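Methyltransferase type 12 (Clostridium thermocellum, PDB 3JWG) probably catalyses, through its C-terminal methyltransferase domain, transfer of a methyl group from S-adenosyl-L-methionine to the 2'-oxygen of the 3'-terminal nucleotide of small RNAs. Local coordinates at residues S62-V65 / L66-K70; M81-K84 / R85-L88; E124-F128 / E129-P133; V94-K98 / R99-Y103. All coordinates share one frame; numbering follows the deposited sequence.

Contact 1 (S62-V65 / L66-K70); sequences SYSV and LERAK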
loop_
_atom_site.group_PDB
_atom_site.type_symbol
_atom_site.label_atom_id
_atom_site.label_comp_id
_atom_site.label_asym_id
_atom_site.label_seq_id
_atom_site.Cartn_x
_atom_site.Cartn_y
_atom_site.Cartn_z
ATOM N N SER A 62 14.117 -4.017 0.207
ATOM C CA SER A 62 15.477 -3.498 0.115
ATOM C C SER A 62 16.054 -2.876 1.383
ATOM O O SER A 62 15.433 -2.018 2.016
ATOM C CB SER A 62 15.552 -2.474 -1.019
ATOM O OG SER A 62 16.752 -1.725 -0.953
ATOM N N TYR A 63 17.258 -3.314 1.737
ATOM C CA TYR A 63 17.959 -2.802 2.906
ATOM C C TYR A 63 18.297 -1.330 2.684
ATOM O O TYR A 63 18.116 -0.491 3.569
ATOM C CB TYR A 63 19.255 -3.585 3.126
ATOM C CG TYR A 63 20.195 -2.939 4.116
ATOM C CD1 TYR A 63 19.971 -3.038 5.490
ATOM C CD2 TYR A 63 21.296 -2.202 3.679
ATOM C CE1 TYR A 63 20.822 -2.419 6.407
ATOM C CE2 TYR A 63 22.152 -1.576 4.586
ATOM C CZ TYR A 63 21.909 -1.689 5.946
ATOM O OH TYR A 63 22.750 -1.063 6.843
ATOM N N SER A 64 18.794 -1.032 1.490
ATOM C CA SER A 64 19.171 0.326 1.123
ATOM C C SER A 64 18.000 1.302 1.229
ATOM O O SER A 64 18.150 2.419 1.730
ATOM C CB SER A 64 19.720 0.342 -0.304
ATOM O OG SER A 64 20.048 1.661 -0.693
ATOM N N VAL A 65 16.837 0.880 0.748
ATOM C CA VAL A 65 15.646 1.723 0.796
ATOM C C VAL A 65 15.262 2.042 2.236
ATOM O O VAL A 65 15.021 3.198 2.583
ATOM C CB VAL A 65 14.448 1.040 0.111
ATOM C CG1 VAL A 65 13.225 1.943 0.191
ATOM C CG2 VAL A 65 14.785 0.730 -1.344
ATOM N N LEU A 66 15.204 1.010 3.071
ATOM C CA LEU A 66 14.849 1.191 4.471
ATOM C C LEU A 66 15.808 2.147 5.162
ATOM O O LEU A 66 15.411 2.904 6.047
ATOM C CB LEU A 66 14.835 -0.160 5.191
ATOM C CG LEU A 66 13.647 -1.052 4.820
ATOM C CD1 LEU A 66 13.822 -2.431 5.427
ATOM C CD2 LEU A 66 12.357 -0.406 5.313
ATOM N N GLU A 67 17.069 2.118 4.739
ATOM C CA GLU A 67 18.089 2.990 5.309
ATOM C C GLU A 67 17.792 4.431 4.901
ATOM O O GLU A 67 18.004 5.369 5.669
ATOM C CB GLU A 67 19.470 2.571 4.799
ATOM C CG GLU A 67 20.597 2.864 5.768
ATOM C CD GLU A 67 20.382 2.207 7.119
ATOM O OE1 GLU A 67 20.120 0.985 7.153
ATOM O OE2 GLU A 67 20.480 2.909 8.149
ATOM N N ARG A 68 17.292 4.602 3.684
ATOM C CA ARG A 68 16.946 5.922 3.182
ATOM C C ARG A 68 15.697 6.407 3.902
ATOM O O ARG A 68 15.573 7.587 4.223
ATOM C CB ARG A 68 16.673 5.862 1.680
ATOM C CG ARG A 68 17.857 5.407 0.855
ATOM C CD ARG A 68 17.414 5.060 -0.554
ATOM N NE ARG A 68 18.519 4.583 -1.377
ATOM C CZ ARG A 68 18.369 4.058 -2.589
ATOM N NH1 ARG A 68 17.156 3.941 -3.114
ATOM N NH2 ARG A 68 19.429 3.654 -3.276
ATOM N N ALA A 69 14.770 5.487 4.149
ATOM C CA ALA A 69 13.532 5.830 4.835
ATOM C C ALA A 69 13.846 6.373 6.223
ATOM O O ALA A 69 13.397 7.458 6.585
ATOM C CB ALA A 69 12.626 4.603 4.941
ATOM N N LYS A 70 14.626 5.624 6.997
ATOM C CA LYS A 70 14.965 6.063 8.346
ATOM C C LYS A 70 15.685 7.407 8.344
ATOM O O LYS A 70 15.530 8.200 9.271
ATOM C CB LYS A 70 15.800 4.997 9.069
ATOM C CG LYS A 70 16.944 4.415 8.267
ATOM C CD LYS A 70 17.625 3.286 9.037
ATOM C CE LYS A 70 16.650 2.156 9.360
ATOM N NZ LYS A 70 17.307 1.022 10.074
#
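V65 O takes the N-H of A69 at 2.8 Å (V65 O to A69 N) and also receives a weak bond from R68 N, whose N-H angle of only 118° shows how far it is bent. R68 N makes its main i to i+4 bond to S64 O, and E67 N does the same with Y63 O, so the first turns of helix 63-73 are regularly closed. The turn starts at S62, the N-cap: S62 OG accepts from V65 N at 3.1 Å with a nearly straight N-H angle of 166°, while S62 O receives L66 N. S62 N is itself bonded to D60 OD2, which ties the cap to the end of strand 55-60.

Two side-chain pairs lie along the solvent side. Y63 and E67 run alongside each other, and the bend of E67 at chi2 brings OE1 to 3.3 Å from Y63 OH. The ring and carboxylate planes are 43° apart. One residue along, R68 reaches back toward S64 in an extended chain, its CG 3.1 Å from S64 O, and lays one face of its guanidinium over S64 OG; R68 NH2 is 3.3 Å from that oxygen, but the angle is too poor for a hydrogen bond. L66 turns to the buried side and meets D60 and Q90.

Chemically, S62 supplies an acceptor for an N-H of the first turn that has no preceding helical carbonyl, whereas R68 and S64 meet by packing and probably by electrostatics rather than through a directed bond.

Contact 2 (M81-K84 / R85-L88); sequences MQRK and RISL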
loop_
_atom_site.group_PDB
_atom_site.type_symbol
_atom_site.label_atom_id
_atom_site.label_comp_id
_atom_site.label_asym_id
_atom_site.label_seq_id
_atom_site.Cartn_x
_atom_site.Cartn_y
_atom_site.Cartn_z
ATOM N N MET A 81 8.272 9.528 22.675
ATOM C CA MET A 81 6.901 9.066 22.451
ATOM C C MET A 81 6.640 8.759 20.977
ATOM O O MET A 81 5.927 7.813 20.652
ATOM C CB MET A 81 5.882 10.113 22.930
ATOM C CG MET A 81 5.687 11.288 21.974
ATOM S SD MET A 81 4.345 12.419 22.445
ATOM C CE MET A 81 2.899 11.535 21.833
ATOM N N GLN A 82 7.220 9.560 20.091
ATOM C CA GLN A 82 7.033 9.368 18.654
ATOM C C GLN A 82 7.827 8.178 18.139
ATOM O O GLN A 82 7.366 7.445 17.263
ATOM C CB GLN A 82 7.433 10.635 17.895
ATOM C CG GLN A 82 6.592 11.839 18.272
ATOM C CD GLN A 82 5.121 11.624 17.979
ATOM O OE1 GLN A 82 4.261 11.878 18.825
ATOM N NE2 GLN A 82 4.823 11.155 16.777
ATOM N N ARG A 83 9.019 7.985 18.688
ATOM C CA ARG A 83 9.863 6.874 18.278
ATOM C C ARG A 83 9.200 5.525 18.570
ATOM O O ARG A 83 9.351 4.569 17.806
ATOM C CB ARG A 83 11.209 6.937 19.001
ATOM C CG ARG A 83 12.126 5.775 18.673
ATOM C CD ARG A 83 12.681 5.917 17.269
ATOM N NE ARG A 83 13.432 4.744 16.827
ATOM C CZ ARG A 83 12.882 3.583 16.481
ATOM N NH1 ARG A 83 11.564 3.429 16.524
ATOM N NH2 ARG A 83 13.651 2.578 16.083
ATOM N N LYS A 84 8.472 5.451 19.681
ATOM C CA LYS A 84 7.803 4.216 20.078
ATOM C C LYS A 84 6.619 3.837 19.188
ATOM O O LYS A 84 6.128 2.708 19.246
ATOM C CB LYS A 84 7.339 4.322 21.533
ATOM C CG LYS A 84 8.491 4.458 22.524
ATOM C CD LYS A 84 7.998 4.709 23.946
ATOM C CE LYS A 84 9.172 4.893 24.904
ATOM N NZ LYS A 84 8.729 5.135 26.308
ATOM N N ARG A 85 6.172 4.774 18.359
ATOM C CA ARG A 85 5.039 4.529 17.472
ATOM C C ARG A 85 5.445 3.902 16.144
ATOM O O ARG A 85 4.634 3.248 15.492
ATOM C CB ARG A 85 4.312 5.837 17.160
ATOM C CG ARG A 85 3.761 6.601 18.355
ATOM C CD ARG A 85 3.308 7.976 17.891
ATOM N NE ARG A 85 2.234 7.887 16.903
ATOM C CZ ARG A 85 1.910 8.854 16.051
ATOM N NH1 ARG A 85 2.581 10.000 16.050
ATOM N NH2 ARG A 85 0.897 8.684 15.209
ATOM N N ILE A 86 6.697 4.094 15.743
ATOM C CA ILE A 86 7.147 3.586 14.455
ATOM C C ILE A 86 8.207 2.489 14.476
ATOM O O ILE A 86 9.118 2.479 15.313
ATOM C CB ILE A 86 7.644 4.760 13.583
ATOM C CG1 ILE A 86 7.906 4.292 12.151
ATOM C CG2 ILE A 86 8.903 5.349 14.181
ATOM C CD1 ILE A 86 8.053 5.436 11.169
ATOM N N SER A 87 8.073 1.570 13.526
ATOM C CA SER A 87 8.981 0.445 13.373
ATOM C C SER A 87 9.230 0.176 11.888
ATOM O O SER A 87 8.340 0.361 11.057
ATOM C CB SER A 87 8.380 -0.799 14.025
ATOM O OG SER A 87 9.098 -1.959 13.652
ATOM N N LEU A 88 10.443 -0.256 11.561
ATOM C CA LEU A 88 10.801 -0.561 10.178
ATOM C C LEU A 88 11.627 -1.835 10.144
ATOM O O LEU A 88 12.465 -2.050 11.016
ATOM C CB LEU A 88 11.635 0.573 9.572
ATOM C CG LEU A 88 11.026 1.958 9.367
ATOM C CD1 LEU A 88 12.133 2.954 9.067
ATOM C CD2 LEU A 88 10.023 1.924 8.237
HETATM O O HOH W 1 12.581 0.578 13.795
#
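R85 N donates to Q82 O at 3.1 Å, closing the turn that leads from helix 80-83 into strand 86-90. A second backbone bond, I86 N to R83 O, is weak at 3.4 Å.

The side chain of R83 makes the polar link to the strand. Bent at chi2 (73°), it crosses I86 at about a right angle and puts NH1 2.9 Å from I86 O, which lies at the edge of the guanidinium near its plane; an N-H angle of 120° makes this bond weak too. R83 NH2 also donates to a water, and that water accepts from L88 N, so the same guanidinium reaches two residues further along the strand.

The remaining contacts are van der Waals ones, largely of carbons against carbonyl oxygens. R85 runs beside Q82 with the amide and guanidinium planes 81° apart, and its CG rests 3.4 Å from M81 O. CG2 of I86 sits 3.7 Å from R83 O, while its side chain goes on to L48 and I75.

The guanidinium of R85 is held mainly by carbonyls outside the turn, NH2 by F53 O and NH1 by L48 O. Through these hydrogen bonds R85 fastens the helix-to-strand junction to neighbouring parts of the fold, whereas R83 bridges the two segments by weak and water-mediated ones.

Contact 3 (E124-F128 / E129-P133); sequences EKVLF and EFTRP
V126 and F130 meet near the C-terminal end of helix 117-131, the helix of the beta-alpha-beta unit that joins strands 105-109 and 135-141 of the Rossmann-like methyltransferase sheet. Their side chains cross obliquely: V126 CG2 comes 3.6 Å from F130 CD1. With CG anti to its carbonyl carbon (chi1 -60°), the F130 ring folds back along the helix, and the backbone at K125 O and V126 N lies over one of its faces.

The backbone widens here into a pi-type turn. F130 N bonds to K125 O at 2.9 Å, and E129 N shares the same acceptor. T131 N likewise spans five residues to V126 O. That oxygen is gripped twice, since T131 OG1 also donates to it at 2.7 Å, arriving from above the carbonyl plane, 36° out of it. The threonine is set for this by a first torsion that places OG1 beside its own backbone N, so the hydroxyl of this buried residue finds its acceptor within the helix.

On other sides of the helix, L127 packs on A106, V108 and V136, and F128 meets Y184 edge-to-face. The helix ends at T131, and R132 is the first residue to leave helical angles, with positive phi; its N still donates to L127 O at 2.9 Å. R132 NH1 also bonds to Y182 O, and its extended chain brings the same nitrogen to F128 O at 2.8 Å, nearly along the C=O axis and within 8° of the guanidinium plane.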
loop_
_atom_site.group_PDB
_atom_site.type_symbol
_atom_site.label_atom_id
_atom_site.label_comp_id
_atom_site.label_asym_id
_atom_site.label_seq_id
_atom_site.Cartn_x
_atom_site.Cartn_y
_atom_site.Cartn_z
ATOM N N GLU A 124 0.068 -12.419 -2.188
ATOM C CA GLU A 124 -1.359 -12.492 -1.880
ATOM C C GLU A 124 -1.583 -13.297 -0.600
ATOM O O GLU A 124 -2.375 -12.909 0.260
ATOM C CB GLU A 124 -2.127 -13.163 -3.025
ATOM C CG GLU A 124 -2.117 -12.400 -4.341
ATOM C CD GLU A 124 -2.793 -13.174 -5.463
ATOM O OE1 GLU A 124 -3.135 -14.358 -5.256
ATOM O OE2 GLU A 124 -2.981 -12.597 -6.551
ATOM N N LYS A 125 -0.899 -14.434 -0.488
ATOM C CA LYS A 125 -1.025 -15.274 0.699
ATOM C C LYS A 125 -0.535 -14.495 1.911
ATOM O O LYS A 125 -1.211 -14.431 2.942
ATOM C CB LYS A 125 -0.192 -16.550 0.563
ATOM C CG LYS A 125 -0.707 -17.557 -0.444
ATOM C CD LYS A 125 0.129 -18.828 -0.387
ATOM C CE LYS A 125 -0.332 -19.866 -1.399
ATOM N NZ LYS A 125 0.533 -21.088 -1.341
ATOM N N VAL A 126 0.649 -13.906 1.783
ATOM C CA VAL A 126 1.225 -13.124 2.875
ATOM C C VAL A 126 0.268 -12.024 3.337
ATOM O O VAL A 126 0.094 -11.783 4.540
ATOM C CB VAL A 126 2.554 -12.452 2.444
ATOM C CG1 VAL A 126 3.039 -11.505 3.544
ATOM C CG2 VAL A 126 3.607 -13.512 2.158
ATOM N N LEU A 127 -0.357 -11.367 2.373
ATOM C CA LEU A 127 -1.266 -10.272 2.666
ATOM C C LEU A 127 -2.624 -10.666 3.239
ATOM O O LEU A 127 -3.002 -10.211 4.321
ATOM C CB LEU A 127 -1.469 -9.431 1.400
ATOM C CG LEU A 127 -2.394 -8.211 1.463
ATOM C CD1 LEU A 127 -2.038 -7.322 2.644
ATOM C CD2 LEU A 127 -2.273 -7.438 0.158
ATOM N N PHE A 128 -3.351 -11.514 2.522
ATOM C CA PHE A 128 -4.688 -11.909 2.945
ATOM C C PHE A 128 -4.806 -13.130 3.852
ATOM O O PHE A 128 -5.849 -13.338 4.469
ATOM C CB PHE A 128 -5.569 -12.104 1.708
ATOM C CG PHE A 128 -5.679 -10.872 0.844
ATOM C CD1 PHE A 128 -6.379 -9.755 1.291
ATOM C CD2 PHE A 128 -5.061 -10.824 -0.405
ATOM C CE1 PHE A 128 -6.461 -8.602 0.506
ATOM C CE2 PHE A 128 -5.135 -9.680 -1.198
ATOM C CZ PHE A 128 -5.835 -8.565 -0.742
ATOM N N GLU A 129 -3.752 -13.931 3.944
ATOM C CA GLU A 129 -3.804 -15.110 4.803
ATOM C C GLU A 129 -2.911 -14.957 6.031
ATOM O O GLU A 129 -3.343 -15.225 7.147
ATOM C CB GLU A 129 -3.406 -16.364 4.023
ATOM C CG GLU A 129 -3.683 -17.664 4.760
ATOM C CD GLU A 129 -3.192 -18.880 4.001
ATOM O OE1 GLU A 129 -3.644 -19.100 2.857
ATOM O OE2 GLU A 129 -2.349 -19.619 4.555
ATOM N N PHE A 130 -1.673 -14.521 5.822
ATOM C CA PHE A 130 -0.726 -14.341 6.921
ATOM C C PHE A 130 -1.026 -13.078 7.738
ATOM O O PHE A 130 -1.309 -13.149 8.934
ATOM C CB PHE A 130 0.706 -14.264 6.380
ATOM C CG PHE A 130 1.152 -15.500 5.633
ATOM C CD1 PHE A 130 2.347 -15.494 4.916
ATOM C CD2 PHE A 130 0.396 -16.672 5.661
ATOM C CE1 PHE A 130 2.787 -16.634 4.239
ATOM C CE2 PHE A 130 0.830 -17.821 4.986
ATOM C CZ PHE A 130 2.026 -17.798 4.275
ATOM N N THR A 131 -0.973 -11.924 7.089
ATOM C CA THR A 131 -1.230 -10.663 7.771
ATOM C C THR A 131 -2.719 -10.583 8.120
ATOM O O THR A 131 -3.088 -10.303 9.260
ATOM C CB THR A 131 -0.795 -9.501 6.870
ATOM O OG1 THR A 131 0.507 -9.798 6.351
ATOM C CG2 THR A 131 -0.720 -8.201 7.651
ATOM N N ARG A 132 -3.561 -10.838 7.124
ATOM C CA ARG A 132 -5.013 -10.859 7.293
ATOM C C ARG A 132 -5.601 -9.805 8.238
ATOM O O ARG A 132 -6.244 -10.148 9.235
ATOM C CB ARG A 132 -5.423 -12.266 7.759
ATOM C CG ARG A 132 -6.884 -12.629 7.561
ATOM C CD ARG A 132 -7.096 -14.128 7.803
ATOM N NE ARG A 132 -8.469 -14.550 7.530
ATOM C CZ ARG A 132 -8.996 -14.687 6.315
ATOM N NH1 ARG A 132 -8.268 -14.445 5.227
ATOM N NH2 ARG A 132 -10.266 -15.050 6.187
ATOM N N PRO A 133 -5.403 -8.510 7.934
ATOM C CA PRO A 133 -5.943 -7.448 8.792
ATOM C C PRO A 133 -7.419 -7.183 8.467
ATOM O O PRO A 133 -7.923 -7.629 7.436
ATOM C CB PRO A 133 -5.048 -6.254 8.461
ATOM C CG PRO A 133 -4.827 -6.442 6.971
ATOM C CD PRO A 133 -4.569 -7.944 6.854
#

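Contact 4 (V94-K98 / R99-Y103); sequences VYRDK and RFSGY
A short 3-10 turn in the loop between strands 86-90 and 105-109 brings D97 against R99 and F100. R99 grips the carboxylate side-on with two nitrogens: NH2 reaches D97 OD1 at 2.7 Å, on its syn lone pair, and NE reaches D97 OD2 at 3.0 Å with an N-H angle of 169°. The two flat groups are nearly coplanar, 26° apart, and together they form a bidentate salt bridge. D97 OD2 has a second donor, R99 N at 2.8 Å, met on the anti side. One carboxylate oxygen thus accepts from the side chain and the main chain of the same arginine, which fixes the rotation of the aspartate.

D97 also serves the turn through its other groups. Its CB lies over one face of the F100 ring, 3.8 Å from the centroid, in a CH-pi contact, while Y95 O stands at the ring edge. In the backbone, F100 N donates to D97 O and S101 N to K98 O. The buried ring, in this Rossmann-like methyltransferase fold, reaches I34 and L36 of strand 32-36 and also packs on V126 and T131 of helix 117-131, so this ring is shared between the sheet and that helix.

R96 comes in from the helix side, where it packs on F130. Bent at chi2, it sends NH2 to S101 OG at 2.7 Å, an almost straight bond (171°) in the guanidinium plane. S101 OG is also 3.1 Å from K98 O.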
loop_
_atom_site.group_PDB
_atom_site.type_symbol
_atom_site.label_atom_id
_atom_site.label_comp_id
_atom_site.label_asym_id
_atom_site.label_seq_id
_atom_site.Cartn_x
_atom_site.Cartn_y
_atom_site.Cartn_z
ATOM N N VAL A 94 7.396 -12.852 1.105
ATOM C CA VAL A 94 7.081 -14.144 0.518
ATOM C C VAL A 94 6.745 -15.190 1.569
ATOM O O VAL A 94 5.984 -16.120 1.306
ATOM C CB VAL A 94 8.271 -14.659 -0.332
ATOM C CG1 VAL A 94 7.966 -16.045 -0.890
ATOM C CG2 VAL A 94 8.559 -13.679 -1.459
ATOM N N TYR A 95 7.297 -15.031 2.766
ATOM C CA TYR A 95 7.064 -15.997 3.828
ATOM C C TYR A 95 6.230 -15.480 4.993
ATOM O O TYR A 95 6.057 -14.276 5.167
ATOM C CB TYR A 95 8.409 -16.509 4.347
ATOM C CG TYR A 95 9.282 -17.077 3.255
ATOM C CD1 TYR A 95 8.963 -18.288 2.641
ATOM C CD2 TYR A 95 10.406 -16.385 2.805
ATOM C CE1 TYR A 95 9.741 -18.796 1.600
ATOM C CE2 TYR A 95 11.189 -16.882 1.765
ATOM C CZ TYR A 95 10.850 -18.086 1.168
ATOM O OH TYR A 95 11.615 -18.575 0.134
ATOM N N ARG A 96 5.717 -16.416 5.783
ATOM C CA ARG A 96 4.911 -16.101 6.954
ATOM C C ARG A 96 5.827 -15.531 8.029
ATOM O O ARG A 96 6.491 -16.279 8.741
ATOM C CB ARG A 96 4.237 -17.368 7.486
ATOM C CG ARG A 96 3.441 -17.163 8.769
ATOM C CD ARG A 96 2.049 -16.620 8.490
ATOM N NE ARG A 96 1.350 -16.197 9.701
ATOM C CZ ARG A 96 1.537 -15.028 10.305
ATOM N NH1 ARG A 96 2.404 -14.151 9.813
ATOM N NH2 ARG A 96 0.854 -14.734 11.403
ATOM N N ASP A 97 5.865 -14.207 8.137
ATOM C CA ASP A 97 6.701 -13.538 9.128
ATOM C C ASP A 97 5.809 -13.114 10.294
ATOM O O ASP A 97 4.841 -12.369 10.107
ATOM C CB ASP A 97 7.375 -12.322 8.487
ATOM C CG ASP A 97 8.423 -11.686 9.377
ATOM O OD1 ASP A 97 9.451 -11.235 8.834
ATOM O OD2 ASP A 97 8.221 -11.623 10.607
ATOM N N LYS A 98 6.131 -13.603 11.491
ATOM C CA LYS A 98 5.354 -13.295 12.684
ATOM C C LYS A 98 5.166 -11.806 12.912
ATOM O O LYS A 98 4.204 -11.389 13.553
ATOM C CB LYS A 98 6.008 -13.916 13.921
ATOM C CG LYS A 98 6.002 -15.436 13.931
ATOM C CD LYS A 98 6.662 -15.968 15.196
ATOM C CE LYS A 98 6.831 -17.478 15.138
ATOM N NZ LYS A 98 7.683 -17.975 16.260
ATOM N N ARG A 99 6.085 -11.010 12.386
ATOM C CA ARG A 99 6.025 -9.566 12.550
ATOM C C ARG A 99 4.910 -8.913 11.730
ATOM O O ARG A 99 4.696 -7.705 11.834
ATOM C CB ARG A 99 7.371 -8.950 12.186
ATOM C CG ARG A 99 8.502 -9.341 13.135
ATOM C CD ARG A 99 9.842 -8.847 12.628
ATOM N NE ARG A 99 10.233 -9.500 11.382
ATOM C CZ ARG A 99 11.348 -9.219 10.719
ATOM N NH1 ARG A 99 12.175 -8.294 11.185
ATOM N NH2 ARG A 99 11.640 -9.861 9.593
ATOM N N PHE A 100 4.208 -9.706 10.922
ATOM C CA PHE A 100 3.111 -9.183 10.101
ATOM C C PHE A 100 1.789 -9.247 10.862
ATOM O O PHE A 100 0.810 -8.604 10.489
ATOM C CB PHE A 100 2.943 -10.000 8.812
ATOM C CG PHE A 100 4.078 -9.864 7.836
ATOM C CD1 PHE A 100 4.780 -8.671 7.716
ATOM C CD2 PHE A 100 4.415 -10.926 6.999
ATOM C CE1 PHE A 100 5.799 -8.532 6.776
ATOM C CE2 PHE A 100 5.433 -10.797 6.053
ATOM C CZ PHE A 100 6.124 -9.599 5.942
ATOM N N SER A 101 1.778 -10.027 11.936
ATOM C CA SER A 101 0.582 -10.241 12.736
ATOM C C SER A 101 0.156 -9.116 13.675
ATOM O O SER A 101 0.983 -8.335 14.152
ATOM C CB SER A 101 0.759 -11.512 13.565
ATOM O OG SER A 101 1.382 -12.526 12.798
ATOM N N GLY A 102 -1.151 -9.055 13.924
ATOM C CA GLY A 102 -1.707 -8.087 14.855
ATOM C C GLY A 102 -2.074 -6.684 14.409
ATOM O O GLY A 102 -2.414 -5.853 15.252
ATOM N N TYR A 103 -2.032 -6.402 13.109
ATOM C CA TYR A 103 -2.361 -5.058 12.640
ATOM C C TYR A 103 -3.831 -4.887 12.301
ATOM O O TYR A 103 -4.515 -5.854 11.976
ATOM C CB TYR A 103 -1.484 -4.706 11.429
ATOM C CG TYR A 103 -0.055 -4.460 11.827
ATOM C CD1 TYR A 103 0.367 -3.193 12.222
ATOM C CD2 TYR A 103 0.853 -5.522 11.925
ATOM C CE1 TYR A 103 1.656 -2.983 12.713
ATOM C CE2 TYR A 103 2.142 -5.326 12.419
ATOM C CZ TYR A 103 2.536 -4.058 12.814
ATOM O OH TYR A 103 3.791 -3.858 13.340
#

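Along the chain the order is contact 1, contact 2, contact 4, contact 3, all inside one methyltransferase domain built on a mixed seven-stranded sheet. Contacts 1 and 2 have centres 16 Å apart and touch through K70 CB and L88 CD1 at 4.2 Å. Contacts 3 and 4 are the closest pair, with centres 8 Å apart: F130 CG lies 3.2 Å from R96 CD, and V126 CG1 meets the F100 ring. Between contacts 1 and 3 the centres are 23 Å apart and nothing touches. Contacts 1 and 2 thus lie on the side of edge strand 86-90, whereas contacts 4 and 3 pack a loop against helix 117-131; the magnesium site at G37 and I109 lies outside all four.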